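Side-chain contacts in uncharacterized protein (Borrelia turicatae, PDB 5VJ4), which is of unknown function but is a putative surface lipoprotein of a relapsing fever spirochete and probably binds lipid: residues K289-E294 with I354-A359; K194-D199 with A211-Y216. All coordinates share one frame; numbering follows the deposited sequence.

Interaction 1: K289-E294 with I354-A359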
loop_
_atom_site.group_PDB
_atom_site.type_symbol
_atom_site.label_atom_id
_atom_site.label_comp_id
_atom_site.label_asym_id
_atom_site.label_seq_id
_atom_site.Cartn_x
_atom_site.Cartn_y
_atom_site.Cartn_z
ATOM N N LYS A 289 -7.761 -8.061 -18.205
ATOM C CA LYS A 289 -8.669 -7.685 -19.246
ATOM C C LYS A 289 -8.141 -8.231 -20.551
ATOM O O LYS A 289 -8.912 -8.804 -21.302
ATOM C CB LYS A 289 -8.805 -6.182 -19.305
ATOM C CG LYS A 289 -9.241 -5.649 -20.663
ATOM C CD LYS A 289 -9.533 -4.151 -20.627
ATOM C CE LYS A 289 -10.802 -3.821 -21.413
ATOM N NZ LYS A 289 -10.589 -3.053 -22.664
ATOM N N ILE A 290 -6.842 -8.076 -20.811
ATOM C CA ILE A 290 -6.286 -8.539 -22.092
ATOM C C ILE A 290 -6.355 -10.045 -22.215
ATOM O O ILE A 290 -6.736 -10.544 -23.260
ATOM C CB ILE A 290 -4.897 -7.988 -22.388
ATOM C CG1 ILE A 290 -5.051 -6.491 -22.663
ATOM C CG2 ILE A 290 -4.365 -8.561 -23.668
ATOM C CD1 ILE A 290 -3.773 -5.691 -22.805
ATOM N N GLU A 291 -6.059 -10.757 -21.139
ATOM C CA GLU A 291 -6.107 -12.206 -21.194
ATOM C C GLU A 291 -7.497 -12.742 -21.374
ATOM O O GLU A 291 -7.692 -13.717 -22.086
ATOM C CB GLU A 291 -5.426 -12.872 -19.990
ATOM C CG GLU A 291 -3.910 -12.780 -20.059
ATOM C CD GLU A 291 -3.368 -13.071 -21.450
ATOM O OE1 GLU A 291 -3.849 -14.047 -22.075
ATOM O OE2 GLU A 291 -2.476 -12.316 -21.915
ATOM N N HIS A 292 -8.462 -12.101 -20.738
ATOM C CA HIS A 292 -9.852 -12.519 -20.842
ATOM C C HIS A 292 -10.309 -12.417 -22.302
ATOM O O HIS A 292 -10.963 -13.308 -22.822
ATOM C CB HIS A 292 -10.694 -11.643 -19.932
ATOM C CG HIS A 292 -12.154 -11.669 -20.235
ATOM N ND1 HIS A 292 -12.740 -10.864 -21.201
ATOM C CD2 HIS A 292 -13.162 -12.376 -19.666
ATOM C CE1 HIS A 292 -14.039 -11.106 -21.235
ATOM N NE2 HIS A 292 -14.322 -12.011 -20.308
ATOM N N ASP A 293 -9.941 -11.337 -22.967
ATOM C CA ASP A 293 -10.313 -11.191 -24.368
ATOM C C ASP A 293 -9.709 -12.241 -25.235
ATOM O O ASP A 293 -10.377 -12.748 -26.111
ATOM C CB ASP A 293 -9.977 -9.804 -24.876
ATOM C CG ASP A 293 -10.727 -8.734 -24.104
ATOM O OD1 ASP A 293 -11.381 -9.075 -23.077
ATOM O OD2 ASP A 293 -10.666 -7.560 -24.515
ATOM N N GLU A 294 -8.448 -12.590 -24.988
ATOM C CA GLU A 294 -7.819 -13.687 -25.719
ATOM C C GLU A 294 -8.623 -14.959 -25.549
ATOM O O GLU A 294 -8.874 -15.664 -26.528
ATOM C CB GLU A 294 -6.381 -13.921 -25.260
ATOM C CG GLU A 294 -5.415 -12.770 -25.472
ATOM C CD GLU A 294 -5.247 -12.362 -26.922
ATOM O OE1 GLU A 294 -5.544 -13.177 -27.826
ATOM O OE2 GLU A 294 -4.792 -11.218 -27.155
ATOM N N ILE A 354 -4.789 -20.194 -18.866
ATOM C CA ILE A 354 -5.141 -21.605 -18.880
ATOM C C ILE A 354 -6.392 -21.816 -19.715
ATOM O O ILE A 354 -6.387 -22.627 -20.636
ATOM C CB ILE A 354 -5.318 -22.135 -17.452
ATOM C CG1 ILE A 354 -3.942 -22.299 -16.793
ATOM C CG2 ILE A 354 -6.129 -23.421 -17.434
ATOM C CD1 ILE A 354 -3.961 -22.145 -15.278
ATOM N N LEU A 355 -7.433 -21.042 -19.420
ATOM C CA LEU A 355 -8.665 -21.145 -20.166
ATOM C C LEU A 355 -8.456 -20.949 -21.673
ATOM O O LEU A 355 -9.072 -21.632 -22.468
ATOM C CB LEU A 355 -9.696 -20.162 -19.645
ATOM C CG LEU A 355 -11.075 -20.381 -20.277
ATOM C CD1 LEU A 355 -11.781 -21.589 -19.672
ATOM C CD2 LEU A 355 -11.932 -19.130 -20.203
ATOM N N LYS A 356 -7.590 -20.027 -22.065
ATOM C CA LYS A 356 -7.320 -19.847 -23.485
ATOM C C LYS A 356 -6.691 -21.097 -24.078
ATOM O O LYS A 356 -7.097 -21.539 -25.153
ATOM C CB LYS A 356 -6.436 -18.618 -23.764
ATOM C CG LYS A 356 -5.952 -18.591 -25.208
ATOM C CD LYS A 356 -5.306 -17.314 -25.709
ATOM C CE LYS A 356 -4.107 -16.835 -24.903
ATOM N NZ LYS A 356 -3.219 -17.922 -24.422
ATOM N N PHE A 357 -5.699 -21.649 -23.376
ATOM C CA PHE A 357 -4.983 -22.831 -23.844
ATOM C C PHE A 357 -5.915 -24.022 -23.984
ATOM O O PHE A 357 -5.893 -24.707 -25.001
ATOM C CB PHE A 357 -3.792 -23.141 -22.934
ATOM C CG PHE A 357 -2.637 -22.195 -23.116
ATOM C CD1 PHE A 357 -2.390 -21.593 -24.350
ATOM C CD2 PHE A 357 -1.779 -21.918 -22.053
ATOM C CE1 PHE A 357 -1.318 -20.716 -24.528
ATOM C CE2 PHE A 357 -0.701 -21.038 -22.215
ATOM C CZ PHE A 357 -0.473 -20.438 -23.456
ATOM N N ASP A 358 -6.764 -24.227 -22.986
ATOM C CA ASP A 358 -7.753 -25.281 -23.048
ATOM C C ASP A 358 -8.664 -25.065 -24.224
ATOM O O ASP A 358 -8.982 -26.007 -24.926
ATOM C CB ASP A 358 -8.531 -25.381 -21.744
ATOM C CG ASP A 358 -7.673 -25.939 -20.614
ATOM O OD1 ASP A 358 -6.465 -26.238 -20.866
ATOM O OD2 ASP A 358 -8.197 -26.081 -19.483
ATOM N N ALA A 359 -9.051 -23.822 -24.466
ATOM C CA ALA A 359 -9.904 -23.508 -25.604
ATOM C C ALA A 359 -9.249 -23.934 -26.921
ATOM O O ALA A 359 -9.881 -24.549 -27.769
ATOM C CB ALA A 359 -10.280 -22.015 -25.623
#

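Interaction 2: K194-D199 with A211-Y216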
loop_
_atom_site.group_PDB
_atom_site.type_symbol
_atom_site.label_atom_id
_atom_site.label_comp_id
_atom_site.label_asym_id
_atom_site.label_seq_id
_atom_site.Cartn_x
_atom_site.Cartn_y
_atom_site.Cartn_z
ATOM N N LYS A 194 11.120 -2.251 -11.965
ATOM C CA LYS A 194 11.995 -3.338 -11.492
ATOM C C LYS A 194 11.172 -4.536 -11.024
ATOM O O LYS A 194 11.565 -5.675 -11.267
ATOM C CB LYS A 194 12.992 -2.865 -10.453
ATOM C CG LYS A 194 14.034 -1.890 -11.026
ATOM C CD LYS A 194 14.388 -0.786 -10.042
ATOM C CE LYS A 194 15.863 -0.388 -10.075
ATOM N NZ LYS A 194 16.331 0.278 -11.322
ATOM N N GLY A 195 10.006 -4.293 -10.425
ATOM C CA GLY A 195 9.060 -5.376 -10.088
ATOM C C GLY A 195 8.652 -6.224 -11.280
ATOM O O GLY A 195 8.631 -7.462 -11.229
ATOM N N ILE A 196 8.350 -5.562 -12.384
ATOM C CA ILE A 196 8.019 -6.294 -13.608
ATOM C C ILE A 196 9.258 -7.070 -14.010
ATOM O O ILE A 196 9.167 -8.279 -14.283
ATOM C CB ILE A 196 7.550 -5.358 -14.731
ATOM C CG1 ILE A 196 6.388 -4.513 -14.214
ATOM C CG2 ILE A 196 7.179 -6.151 -15.975
ATOM C CD1 ILE A 196 5.937 -3.399 -15.116
ATOM N N GLY A 197 10.412 -6.390 -13.983
ATOM C CA GLY A 197 11.714 -7.069 -14.126
ATOM C C GLY A 197 11.718 -8.370 -13.317
ATOM O O GLY A 197 11.776 -9.487 -13.898
ATOM N N TYR A 198 11.575 -8.222 -11.994
ATOM C CA TYR A 198 11.541 -9.364 -11.090
ATOM C C TYR A 198 10.582 -10.458 -11.562
ATOM O O TYR A 198 10.998 -11.594 -11.773
ATOM C CB TYR A 198 11.234 -8.913 -9.670
ATOM C CG TYR A 198 11.309 -10.011 -8.621
ATOM C CD1 TYR A 198 10.319 -11.004 -8.557
ATOM C CD2 TYR A 198 12.342 -10.027 -7.641
ATOM C CE1 TYR A 198 10.371 -12.018 -7.596
ATOM C CE2 TYR A 198 12.393 -11.033 -6.660
ATOM C CZ TYR A 198 11.397 -12.030 -6.656
ATOM O OH TYR A 198 11.380 -13.068 -5.752
ATOM N N ASP A 199 9.317 -10.126 -11.774
ATOM C CA ASP A 199 8.364 -11.185 -12.104
ATOM C C ASP A 199 8.841 -11.935 -13.324
ATOM O O ASP A 199 8.672 -13.162 -13.414
ATOM C CB ASP A 199 6.943 -10.660 -12.309
ATOM C CG ASP A 199 6.277 -10.201 -11.013
ATOM O OD1 ASP A 199 6.620 -10.693 -9.915
ATOM O OD2 ASP A 199 5.383 -9.332 -11.100
ATOM N N ALA A 211 7.077 -7.160 -22.142
ATOM C CA ALA A 211 7.084 -6.055 -23.112
ATOM C C ALA A 211 5.783 -5.279 -23.099
ATOM O O ALA A 211 5.788 -4.079 -23.315
ATOM C CB ALA A 211 7.386 -6.560 -24.506
ATOM N N GLN A 212 4.685 -5.981 -22.826
ATOM C CA GLN A 212 3.334 -5.408 -22.793
ATOM C C GLN A 212 3.211 -4.442 -21.642
ATOM O O GLN A 212 2.674 -3.351 -21.820
ATOM C CB GLN A 212 2.321 -6.539 -22.595
ATOM C CG GLN A 212 0.876 -6.244 -22.916
ATOM C CD GLN A 212 0.004 -7.466 -22.684
ATOM O OE1 GLN A 212 -0.295 -7.837 -21.530
ATOM N NE2 GLN A 212 -0.414 -8.110 -23.786
ATOM N N ALA A 213 3.754 -4.858 -20.490
ATOM C CA ALA A 213 3.577 -4.188 -19.224
ATOM C C ALA A 213 4.544 -3.057 -18.978
ATOM O O ALA A 213 4.228 -2.072 -18.295
ATOM C CB ALA A 213 3.672 -5.194 -18.092
ATOM N N VAL A 214 5.737 -3.199 -19.518
ATOM C CA VAL A 214 6.777 -2.241 -19.227
ATOM C C VAL A 214 6.515 -0.897 -19.933
ATOM O O VAL A 214 6.930 0.146 -19.450
ATOM C CB VAL A 214 8.161 -2.859 -19.525
ATOM C CG1 VAL A 214 8.556 -2.737 -20.996
ATOM C CG2 VAL A 214 9.202 -2.258 -18.630
ATOM N N VAL A 215 5.819 -0.916 -21.065
ATOM C CA VAL A 215 5.565 0.339 -21.776
ATOM C C VAL A 215 4.410 1.142 -21.183
ATOM O O VAL A 215 4.244 2.299 -21.536
ATOM C CB VAL A 215 5.362 0.182 -23.293
ATOM C CG1 VAL A 215 6.681 -0.175 -23.988
ATOM C CG2 VAL A 215 4.248 -0.801 -23.581
ATOM N N TYR A 216 3.631 0.535 -20.290
ATOM C CA TYR A 216 2.635 1.259 -19.529
ATOM C C TYR A 216 3.216 2.510 -18.863
ATOM O O TYR A 216 2.465 3.439 -18.522
ATOM C CB TYR A 216 1.986 0.385 -18.441
ATOM C CG TYR A 216 1.139 -0.787 -18.913
ATOM C CD1 TYR A 216 0.488 -0.775 -20.152
ATOM C CD2 TYR A 216 0.948 -1.898 -18.092
ATOM C CE1 TYR A 216 -0.309 -1.838 -20.552
ATOM C CE2 TYR A 216 0.161 -2.978 -18.496
ATOM C CZ TYR A 216 -0.449 -2.946 -19.725
ATOM O OH TYR A 216 -1.205 -4.006 -20.128
#

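Interaction 1: K289-E294 with I354-A359
The aliphatic end of Lys-356 lies against the base of Glu-294 where helices 263-301 and 345-365 run side by side at the surface of this all-helical fold. Here the packing is closest: CD of Lys-356 is 3.6 Å from CB of Glu-294, and CE of Lys-356 lies 3.7 Å from the same CB. Lys-356 starts out with CG anti to its backbone N (chi1 169°), which carries the side chain across to the facing helix; bends at chi3 and chi4 then turn NZ off the line of approach. Leu-355 and Ala-359 reach helix 263-301 farther inside, on Ala-295, Ala-298 and Ile-299. The polar side is looser. OE1 of Glu-291 comes within 4.0 Å of CE of Lys-356, the two side chains passing at a slant, yet it stays 4.6 Å from NZ of Lys-356, beyond a salt bridge. Between OE1 of Glu-294 and NZ of Lys-356 the gap is 6.3 Å. On helix 263-301, His-292 gives a nearly straight hydrogen bond from ND1 to OD1 of Asp-293 and meets Phe-352 edge-to-face. The methylenes of Lys-356 thus make the contact, while two carboxylates probably favour its charge at longer range.

Interaction 2: K194-D199 with A211-Y216
Ile-196 points at Ala-213 across a helix-loop-helix unit, in which helix 176-201 is followed by the short helix 207-214 folded back beside it. Its CB faces the second helix but stops short of touching it, and the two branches divide the approach. CG2 of Ile-196, anti to the backbone N, lies 4.2 Å from CB of Ala-213. CG1 of Ile-196 sits beside the backbone N (chi1 -55°) and, at 4.8 Å from CB of Ala-213, mainly serves to carry the side chain onward. With chi2 extended at 171°, CD1 of Ile-196 reaches the far helix, 4.1 Å from CB of Ala-213 and 4.4 Å from CA of Val-214. The methyl end therefore rests on backbone as much as on side chain. Val-214 touches Pro-155 and Leu-159 of helix 145-171, so the short helix contacts a second long helix as well. Ile-205 and Tyr-217, in the loops before and after the short helix, also touch Ile-196. No hydrogen bond joins the two segments; even the nearest polar atom, the carbonyl O of Ala-213, meets CD1 of Ile-196 in a van der Waals contact at 3.8 Å.

Overall arrangement
Interaction 2 closes in the chain before interaction 1 opens, and their centres lie 20 Å apart. The centre of interaction 2 lies about 5 Å from the centre of the chain, that of interaction 1 about 18 Å. Two of the three touching residues are buried in interaction 2 and none in interaction 1, which is a surface contact. Helix 263-301 connects them: Ile-290, on the segment that supplies interaction 1, packs through CG2 on NE2 of Gln-212 (4.0 Å) and through CD1 on OH of Tyr-216 (4.1 Å). One turn earlier on this helix, Arg-286 makes a cation-pi contact with Tyr-216. A sulfate ion, probably from the crystallisation liquor, lies about 5 Å from the side chain of Glu-291 in interaction 1.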